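Local atomic coordinates of alpha-glucosidase (Bacteroides thetaiotaomicron, PDB entry 5XFM), a protein that hydrolyses beta-L-arabinopyranosides and also acts as an alpha-galactosidase, as a bifunctional member of glycoside hydrolase family 97 that carries a calcium ion. Residues A[291-296]-A[325-330]; A[484-489]-A[521-526]; A[601-606]-A[619-624]. The protein carries 1 engineered substitution. All coordinates share one frame; numbering follows the deposited sequence.

Contact 1: A[291-296]-A[325-330]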
loop_
_atom_site.group_PDB
_atom_site.type_symbol
_atom_site.label_atom_id
_atom_site.label_comp_id
_atom_site.label_asym_id
_atom_site.label_seq_id
_atom_site.Cartn_x
_atom_site.Cartn_y
_atom_site.Cartn_z
ATOM N N ASP A 291 20.871 11.239 0.246
ATOM C CA ASP A 291 20.741 10.307 -0.864
ATOM C C ASP A 291 20.457 8.926 -0.277
ATOM O O ASP A 291 21.378 8.156 0.005
ATOM C CB ASP A 291 22.019 10.299 -1.709
ATOM C CG ASP A 291 21.912 9.420 -2.945
ATOM O OD1 ASP A 291 20.786 9.021 -3.317
ATOM O OD2 ASP A 291 22.967 9.134 -3.553
ATOM N N TYR A 292 19.178 8.627 -0.074
ATOM C CA TYR A 292 18.791 7.423 0.658
ATOM C C TYR A 292 18.990 6.189 -0.202
ATOM O O TYR A 292 18.540 6.130 -1.348
ATOM C CB TYR A 292 17.345 7.520 1.137
ATOM C CG TYR A 292 17.143 8.560 2.217
ATOM C CD1 TYR A 292 17.689 8.395 3.484
ATOM C CD2 TYR A 292 16.425 9.712 1.963
ATOM C CE1 TYR A 292 17.511 9.346 4.468
ATOM C CE2 TYR A 292 16.244 10.669 2.939
ATOM C CZ TYR A 292 16.784 10.482 4.186
ATOM O OH TYR A 292 16.593 11.444 5.152
ATOM N N ARG A 293 19.683 5.210 0.362
ATOM C CA ARG A 293 20.039 3.998 -0.354
ATOM C C ARG A 293 19.073 2.867 -0.012
ATOM O O ARG A 293 18.894 2.519 1.154
ATOM C CB ARG A 293 21.482 3.607 -0.025
ATOM C CG ARG A 293 21.994 2.365 -0.739
ATOM C CD ARG A 293 23.371 1.976 -0.205
ATOM N NE ARG A 293 23.924 0.798 -0.868
ATOM C CZ ARG A 293 25.094 0.251 -0.555
ATOM N NH1 ARG A 293 25.839 0.780 0.406
ATOM N NH2 ARG A 293 25.526 -0.819 -1.209
ATOM N N PHE A 294 18.420 2.316 -1.030
ATOM C CA PHE A 294 17.458 1.251 -0.798
ATOM C C PHE A 294 18.102 -0.111 -1.032
ATOM O O PHE A 294 19.243 -0.196 -1.490
ATOM C CB PHE A 294 16.235 1.432 -1.702
ATOM C CG PHE A 294 15.762 2.854 -1.791
ATOM C CD1 PHE A 294 15.432 3.563 -0.645
ATOM C CD2 PHE A 294 15.637 3.479 -3.019
ATOM C CE1 PHE A 294 15.002 4.875 -0.725
ATOM C CE2 PHE A 294 15.197 4.788 -3.106
ATOM C CZ PHE A 294 14.879 5.485 -1.956
ATOM N N GLY A 295 17.372 -1.174 -0.711
ATOM C CA GLY A 295 17.879 -2.514 -0.936
ATOM C C GLY A 295 17.280 -3.615 -0.087
ATOM O O GLY A 295 16.074 -3.655 0.158
ATOM N N ARG A 296 18.154 -4.475 0.420
ATOM C CA ARG A 296 17.754 -5.749 0.998
ATOM C C ARG A 296 18.258 -5.865 2.421
ATOM O O ARG A 296 19.355 -5.401 2.744
ATOM C CB ARG A 296 18.300 -6.919 0.175
ATOM C CG ARG A 296 17.679 -7.117 -1.191
ATOM C CD ARG A 296 18.316 -6.207 -2.225
ATOM N NE ARG A 296 19.772 -6.312 -2.224
ATOM C CZ ARG A 296 20.463 -7.204 -2.924
ATOM N NH1 ARG A 296 19.834 -8.089 -3.688
ATOM N NH2 ARG A 296 21.788 -7.213 -2.858
ATOM N N GLY A 325 25.412 -10.290 0.536
ATOM C CA GLY A 325 25.705 -9.031 -0.124
ATOM C C GLY A 325 24.561 -8.062 0.096
ATOM O O GLY A 325 24.358 -7.128 -0.686
ATOM N N TYR A 326 23.797 -8.295 1.159
ATOM C CA TYR A 326 22.654 -7.443 1.470
ATOM C C TYR A 326 23.106 -6.160 2.153
ATOM O O TYR A 326 24.084 -6.155 2.909
ATOM C CB TYR A 326 21.636 -8.184 2.342
ATOM C CG TYR A 326 20.701 -9.078 1.553
ATOM C CD1 TYR A 326 20.930 -9.337 0.205
ATOM C CD2 TYR A 326 19.576 -9.638 2.146
ATOM C CE1 TYR A 326 20.078 -10.144 -0.521
ATOM C CE2 TYR A 326 18.717 -10.445 1.426
ATOM C CZ TYR A 326 18.973 -10.694 0.094
ATOM O OH TYR A 326 18.124 -11.496 -0.627
ATOM N N GLU A 327 22.390 -5.075 1.866
ATOM C CA GLU A 327 22.732 -3.752 2.380
ATOM C C GLU A 327 22.409 -3.563 3.852
ATOM O O GLU A 327 23.080 -2.795 4.540
ATOM C CB GLU A 327 22.032 -2.658 1.568
ATOM C CG GLU A 327 22.525 -2.515 0.139
ATOM C CD GLU A 327 22.098 -3.658 -0.759
ATOM O OE1 GLU A 327 20.940 -4.110 -0.638
ATOM O OE2 GLU A 327 22.922 -4.102 -1.588
ATOM N N TYR A 328 21.361 -4.221 4.329
ATOM C CA TYR A 328 20.861 -3.932 5.669
ATOM C C TYR A 328 20.638 -5.167 6.530
ATOM O O TYR A 328 20.563 -6.294 6.036
ATOM C CB TYR A 328 19.568 -3.115 5.576
ATOM C CG TYR A 328 19.776 -1.773 4.898
ATOM C CD1 TYR A 328 20.565 -0.789 5.488
ATOM C CD2 TYR A 328 19.223 -1.508 3.653
ATOM C CE1 TYR A 328 20.774 0.426 4.867
ATOM C CE2 TYR A 328 19.427 -0.295 3.023
ATOM C CZ TYR A 328 20.202 0.665 3.632
ATOM O OH TYR A 328 20.410 1.869 3.006
ATOM N N ALA A 329 20.596 -4.925 7.836
ATOM C CA ALA A 329 20.096 -5.881 8.806
ATOM C C ALA A 329 19.110 -5.177 9.732
ATOM O O ALA A 329 19.422 -4.133 10.310
ATOM C CB ALA A 329 21.239 -6.501 9.607
ATOM N N LEU A 330 17.918 -5.747 9.864
ATOM C CA LEU A 330 16.885 -5.207 10.742
ATOM C C LEU A 330 16.923 -5.871 12.114
ATOM O O LEU A 330 16.786 -7.086 12.222
ATOM C CB LEU A 330 15.500 -5.392 10.118
ATOM C CG LEU A 330 14.298 -5.190 11.051
ATOM C CD1 LEU A 330 14.254 -3.775 11.639
ATOM C CD2 LEU A 330 12.996 -5.519 10.329
#

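Contact 2: A[484-489]-A[521-526]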
loop_
_atom_site.group_PDB
_atom_site.type_symbol
_atom_site.label_atom_id
_atom_site.label_comp_id
_atom_site.label_asym_id
_atom_site.label_seq_id
_atom_site.Cartn_x
_atom_site.Cartn_y
_atom_site.Cartn_z
ATOM N N VAL A 484 -1.589 0.645 -4.604
ATOM C CA VAL A 484 -1.628 2.054 -4.221
ATOM C C VAL A 484 -0.437 2.469 -3.366
ATOM O O VAL A 484 -0.328 3.635 -2.984
ATOM C CB VAL A 484 -2.919 2.404 -3.442
ATOM C CG1 VAL A 484 -4.155 2.082 -4.277
ATOM C CG2 VAL A 484 -2.952 1.667 -2.120
ATOM N N GLY A 485 0.451 1.531 -3.048
ATOM C CA GLY A 485 1.589 1.880 -2.217
ATOM C C GLY A 485 2.498 0.755 -1.761
ATOM O O GLY A 485 2.132 -0.425 -1.811
ATOM N N SER A 486 3.685 1.139 -1.291
ATOM C CA SER A 486 4.683 0.193 -0.805
ATOM C C SER A 486 4.126 -0.696 0.287
ATOM O O SER A 486 3.476 -0.227 1.224
ATOM C CB SER A 486 5.922 0.924 -0.281
ATOM O OG SER A 486 6.622 1.576 -1.315
ATOM N N MET A 487 4.406 -1.986 0.163
ATOM C CA MET A 487 3.943 -2.984 1.118
ATOM C C MET A 487 5.115 -3.784 1.682
ATOM O O MET A 487 5.720 -4.593 0.975
ATOM C CB MET A 487 2.937 -3.916 0.447
ATOM C CG MET A 487 2.288 -4.924 1.360
ATOM S SD MET A 487 1.101 -5.913 0.436
ATOM C CE MET A 487 2.185 -6.805 -0.679
ATOM N N GLU A 488 5.449 -3.539 2.944
ATOM C CA GLU A 488 6.571 -4.223 3.587
ATOM C C GLU A 488 6.090 -5.559 4.126
ATOM O O GLU A 488 5.691 -5.668 5.287
ATOM C CB GLU A 488 7.164 -3.377 4.715
ATOM C CG GLU A 488 8.619 -3.014 4.491
ATOM C CD GLU A 488 9.584 -4.130 4.894
ATOM O OE1 GLU A 488 9.255 -4.915 5.808
ATOM O OE2 GLU A 488 10.667 -4.239 4.283
ATOM N N PHE A 489 6.115 -6.573 3.269
ATOM C CA PHE A 489 5.437 -7.833 3.556
ATOM C C PHE A 489 6.317 -8.823 4.325
ATOM O O PHE A 489 5.813 -9.649 5.085
ATOM C CB PHE A 489 4.947 -8.465 2.245
ATOM C CG PHE A 489 4.141 -9.718 2.438
ATOM C CD1 PHE A 489 2.791 -9.649 2.741
ATOM C CD2 PHE A 489 4.734 -10.965 2.316
ATOM C CE1 PHE A 489 2.042 -10.803 2.923
ATOM C CE2 PHE A 489 3.994 -12.120 2.497
ATOM C CZ PHE A 489 2.643 -12.038 2.798
ATOM N N LEU A 521 6.574 -9.963 -7.392
ATOM C CA LEU A 521 5.164 -9.614 -7.280
ATOM C C LEU A 521 4.895 -8.518 -6.249
ATOM O O LEU A 521 4.129 -7.596 -6.515
ATOM C CB LEU A 521 4.340 -10.851 -6.928
ATOM C CG LEU A 521 4.287 -11.915 -8.024
ATOM C CD1 LEU A 521 3.516 -13.142 -7.553
ATOM C CD2 LEU A 521 3.688 -11.349 -9.298
ATOM N N LEU A 522 5.525 -8.616 -5.081
ATOM C CA LEU A 522 5.249 -7.689 -3.982
ATOM C C LEU A 522 6.345 -6.622 -3.846
ATOM O O LEU A 522 7.491 -6.940 -3.521
ATOM C CB LEU A 522 5.097 -8.469 -2.665
ATOM C CG LEU A 522 4.185 -9.705 -2.697
ATOM C CD1 LEU A 522 4.001 -10.313 -1.310
ATOM C CD2 LEU A 522 2.832 -9.380 -3.319
ATOM N N GLN A 523 5.969 -5.359 -4.040
ATOM C CA GLN A 523 6.928 -4.251 -4.120
ATOM C C GLN A 523 7.092 -3.462 -2.812
ATOM O O GLN A 523 6.110 -3.090 -2.156
ATOM C CB GLN A 523 6.511 -3.299 -5.255
ATOM C CG GLN A 523 7.327 -2.019 -5.372
ATOM C CD GLN A 523 6.736 -0.895 -4.534
ATOM O OE1 GLN A 523 5.513 -0.742 -4.456
ATOM N NE2 GLN A 523 7.599 -0.112 -3.896
ATOM N N ASN A 524 8.350 -3.239 -2.434
ATOM C CA ASN A 524 8.723 -2.334 -1.344
ATOM C C ASN A 524 10.209 -1.986 -1.479
ATOM O O ASN A 524 11.031 -2.874 -1.715
ATOM C CB ASN A 524 8.426 -2.958 0.024
ATOM C CG ASN A 524 8.391 -1.927 1.149
ATOM O OD1 ASN A 524 9.413 -1.623 1.764
ATOM N ND2 ASN A 524 7.211 -1.381 1.412
ATOM N N PRO A 525 10.563 -0.700 -1.314
ATOM C CA PRO A 525 11.915 -0.194 -1.591
ATOM C C PRO A 525 13.008 -0.853 -0.738
ATOM O O PRO A 525 14.087 -1.182 -1.236
ATOM C CB PRO A 525 11.810 1.296 -1.236
ATOM C CG PRO A 525 10.362 1.590 -1.180
ATOM C CD PRO A 525 9.691 0.347 -0.761
ATOM N N VAL A 526 12.717 -1.041 0.542
ATOM C CA VAL A 526 13.617 -1.745 1.447
ATOM C C VAL A 526 12.981 -3.078 1.829
ATOM O O VAL A 526 12.036 -3.115 2.617
ATOM C CB VAL A 526 13.915 -0.912 2.713
ATOM C CG1 VAL A 526 14.714 -1.723 3.723
ATOM C CG2 VAL A 526 14.650 0.372 2.346
#

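Contact 3: A[601-606]-A[619-624]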
loop_
_atom_site.group_PDB
_atom_site.type_symbol
_atom_site.label_atom_id
_atom_site.label_comp_id
_atom_site.label_asym_id
_atom_site.label_seq_id
_atom_site.Cartn_x
_atom_site.Cartn_y
_atom_site.Cartn_z
ATOM N N GLY A 601 12.815 -11.866 -29.300
ATOM C CA GLY A 601 13.380 -13.080 -29.862
ATOM C C GLY A 601 14.619 -13.428 -29.065
ATOM O O GLY A 601 15.723 -13.499 -29.606
ATOM N N LYS A 602 14.428 -13.668 -27.772
ATOM C CA LYS A 602 15.544 -13.776 -26.841
ATOM C C LYS A 602 15.580 -15.092 -26.066
ATOM O O LYS A 602 14.619 -15.865 -26.059
ATOM C CB LYS A 602 15.476 -12.604 -25.860
ATOM C CG LYS A 602 15.580 -11.239 -26.527
ATOM C CD LYS A 602 15.533 -10.120 -25.501
ATOM C CE LYS A 602 15.357 -8.764 -26.171
ATOM N NZ LYS A 602 15.389 -7.652 -25.187
ATOM N N THR A 603 16.710 -15.332 -25.411
ATOM C CA THR A 603 16.847 -16.470 -24.519
ATOM C C THR A 603 16.738 -15.998 -23.087
ATOM O O THR A 603 17.596 -15.257 -22.609
ATOM C CB THR A 603 18.200 -17.194 -24.706
ATOM O OG1 THR A 603 18.344 -17.629 -26.065
ATOM C CG2 THR A 603 18.300 -18.391 -23.768
ATOM N N VAL A 604 15.691 -16.429 -22.395
ATOM C CA VAL A 604 15.467 -15.966 -21.037
ATOM C C VAL A 604 15.838 -17.043 -20.026
ATOM O O VAL A 604 15.790 -18.239 -20.334
ATOM C CB VAL A 604 13.996 -15.544 -20.819
ATOM C CG1 VAL A 604 13.624 -14.410 -21.759
ATOM C CG2 VAL A 604 13.062 -16.729 -21.018
ATOM N N ALA A 605 16.203 -16.607 -18.821
ATOM C CA ALA A 605 16.436 -17.522 -17.707
ATOM C C ALA A 605 15.096 -17.909 -17.104
ATOM O O ALA A 605 14.299 -17.040 -16.746
ATOM C CB ALA A 605 17.335 -16.886 -16.657
ATOM N N LEU A 606 14.848 -19.209 -16.985
ATOM C CA LEU A 606 13.546 -19.676 -16.528
ATOM C C LEU A 606 13.615 -20.442 -15.210
ATOM O O LEU A 606 14.275 -21.477 -15.105
ATOM C CB LEU A 606 12.906 -20.559 -17.603
ATOM C CG LEU A 606 11.665 -21.350 -17.194
ATOM C CD1 LEU A 606 10.541 -20.399 -16.844
ATOM C CD2 LEU A 606 11.240 -22.320 -18.290
ATOM N N SER A 619 16.837 -22.672 -19.467
ATOM C CA SER A 619 16.759 -21.565 -20.414
ATOM C C SER A 619 15.543 -21.747 -21.305
ATOM O O SER A 619 15.083 -22.871 -21.513
ATOM C CB SER A 619 18.019 -21.479 -21.272
ATOM O OG SER A 619 17.994 -22.463 -22.291
ATOM N N LEU A 620 15.020 -20.643 -21.830
ATOM C CA LEU A 620 13.873 -20.718 -22.724
ATOM C C LEU A 620 13.976 -19.712 -23.869
ATOM O O LEU A 620 14.086 -18.508 -23.640
ATOM C CB LEU A 620 12.574 -20.493 -21.944
ATOM C CG LEU A 620 11.264 -20.534 -22.736
ATOM C CD1 LEU A 620 11.050 -21.915 -23.346
ATOM C CD2 LEU A 620 10.079 -20.133 -21.866
ATOM N N LYS A 621 13.951 -20.218 -25.099
ATOM C CA LYS A 621 13.955 -19.373 -26.290
ATOM C C LYS A 621 12.560 -18.875 -26.624
ATOM O O LYS A 621 11.652 -19.664 -26.892
ATOM C CB LYS A 621 14.530 -20.111 -27.503
ATOM C CG LYS A 621 16.050 -20.151 -27.576
ATOM C CD LYS A 621 16.716 -20.967 -26.486
ATOM C CE LYS A 621 18.228 -20.885 -26.653
ATOM N NZ LYS A 621 18.994 -21.615 -25.612
ATOM N N VAL A 622 12.396 -17.558 -26.606
ATOM C CA VAL A 622 11.124 -16.951 -26.958
ATOM C C VAL A 622 11.251 -16.411 -28.380
ATOM O O VAL A 622 12.120 -15.592 -28.668
ATOM C CB VAL A 622 10.746 -15.831 -25.973
ATOM C CG1 VAL A 622 9.453 -15.147 -26.403
ATOM C CG2 VAL A 622 10.620 -16.397 -24.565
ATOM N N LYS A 623 10.386 -16.896 -29.264
ATOM C CA LYS A 623 10.440 -16.563 -30.688
ATOM C C LYS A 623 9.934 -15.132 -30.949
ATOM O O LYS A 623 9.254 -14.559 -30.105
ATOM C CB LYS A 623 9.670 -17.635 -31.478
ATOM C CG LYS A 623 9.419 -17.371 -32.956
ATOM C CD LYS A 623 10.769 -17.229 -33.657
ATOM C CE LYS A 623 10.811 -17.893 -35.003
ATOM N NZ LYS A 623 11.486 -19.217 -34.853
ATOM N N GLU A 624 10.236 -14.588 -32.130
ATOM C CA GLU A 624 9.921 -13.210 -32.522
ATOM C C GLU A 624 8.466 -12.798 -32.353
ATOM O O GLU A 624 8.156 -11.611 -32.251
ATOM C CB GLU A 624 10.325 -13.012 -33.989
ATOM C CG GLU A 624 11.668 -12.355 -34.190
ATOM C CD GLU A 624 11.772 -11.050 -33.429
ATOM O OE1 GLU A 624 10.938 -10.153 -33.676
ATOM O OE2 GLU A 624 12.673 -10.923 -32.574
#

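Contact 1: A[291-296]-A[325-330]
R296 folds over the ring of Y326 and turns its tip back to E327, joining the neighbouring parallel strands 295-299 and 328-331 of the TIM-barrel domain. Its CB sits over the ring face as a CH-pi contact, 3.4 Å from the Y326 centroid and 8° off the normal. CG lies beside the backbone N (chi1 -70°) and comes nearest CE1 and CZ of the ring. From there the chain bends, and CD passes 3.7 Å from E327 OE1. NE then gives the salt bridge, a nearly straight bond of 3.0 Å to E327 OE1, lying in the guanidinium plane and using the oxygen's syn lone pair. The guanidinium turns one face to Y326, whose CD1 is 3.8 Å from CZ of R296. At the tip NH2 reaches G325 O in a weak bond, while NH1 bonds weakly to V550 O. G325, with its positive phi, is the C-prime residue of the Schellman motif ending helix 311-324. Y326 is held at its far end by a bond from OH to M547 O. E327 OE1 also accepts the backbone N of R296, so two donors of one residue grip it. Glycine suits position 295 because a CB there would clash with that same oxygen. Further back, Y328 OH donates to R293 O in the ring plane, at a very short 2.5 Å, and Y328 N bonds to R296 O. R293 lays its guanidinium face on E327 CG. R296 by its salt bridge, and R293 more distantly by charge alone, would probably stabilise the carboxylate's negative charge, and the double grip on R296 fixes its backbone and side chain together.

Contact 2: A[484-489]-A[521-526]
M487 N donates to Q523 O at 3.1 Å, almost straight, where two irregular segments of the TIM-barrel domain cross close to perpendicular (88°). Beside this bond Q523 NE2, at the end of a chain bent at chi2, donates to S486 OG from 3.2 Å, the hydroxyl lying 19° out of the amide plane. S486 OG is also bonded to E442 OE2, so the small hydroxyl links an amide to a carboxylate within the buried interior. P525 packs against the same oxygen, with CD 3.4 Å from S486 OG; having no backbone N-H, proline asks for no acceptor here. On the other side of the backbone bond the contact is apolar. L522 forks between two partners: its CD2 meets M487 CE at 3.7 Å, and its CD1 lies over one face of the F489 ring, 4.0 Å from the centroid and displaced toward the rim. M487 reaches L522 because its chain runs extended to SD and then bends, chi3 66°, swinging CE round. E488, centre of an inverse gamma turn, bonds through OE2 to N528 N, and its side chain is about 10 Å from the calcium ion. The polar and apolar halves thus divide the work: hydrogen bonds satisfy buried amide and hydroxyl groups, while methyl and ring contacts pack the loop between helix 512-521 and barrel strand 526-528.

Contact 3: A[601-606]-A[619-624]
A beta hairpin of strands 603-609 and 615-621, at one margin of the antiparallel sheet in the C-terminal domain, brings T603 against K621 and V604 against L620. The strand axes approach to 4.6 Å and run antiparallel at 145°. V604 and L620 form the hydrogen-bonded pair, with V604 N to L620 O and L620 N to V604 O both 2.9 Å. T603 and K621 are a non-hydrogen-bonded pair, and beyond them V622 N donates to K602 O at 2.8 Å. The T603 and K621 side chains run next to each other in the same direction. With T603 OG1 beside its own backbone N (chi1 -58°), that oxygen comes 3.3 Å from K621 CE. T603 CG2 lies alongside the end of the lysine and also meets S619 CB at 4.0 Å, so a branched residue serves two neighbours at this exposed face. An alanine here would probably leave the end of the K621 chain freer to turn and S619 CB without its methyl neighbour. On the opposite face V604 CG2 packs against L620 CB at 3.9 Å and more loosely on V622 CG2, a patch of beta-branched and leucine side chains that F599 helps to cover. At the open end G601 CA makes a CA-H...O contact with V622 O, 3.1 Å long, and a CB on this glycine would fall 2.6 Å from E624 OE2.

The contacts follow one another in series along the chain. Contacts 1 and 2 belong to the same barrel domain, with centres 15 Å apart, and they touch where F294 CB packs 3.4 Å from P525 O. The parallel sheet explains this closeness: strand 295-299 runs between 328-331, its partner in contact 1, and 526-528, which the 521-526 segment enters, so the first strand of the barrel has the second on one side and the last on the other. Contact 3 lies in the separate C-terminal antiparallel sheet, its centre 32 Å from contact 1 and 28 Å from contact 2, with no atoms meeting. Two contacts thus shape the barrel, the third a peripheral domain.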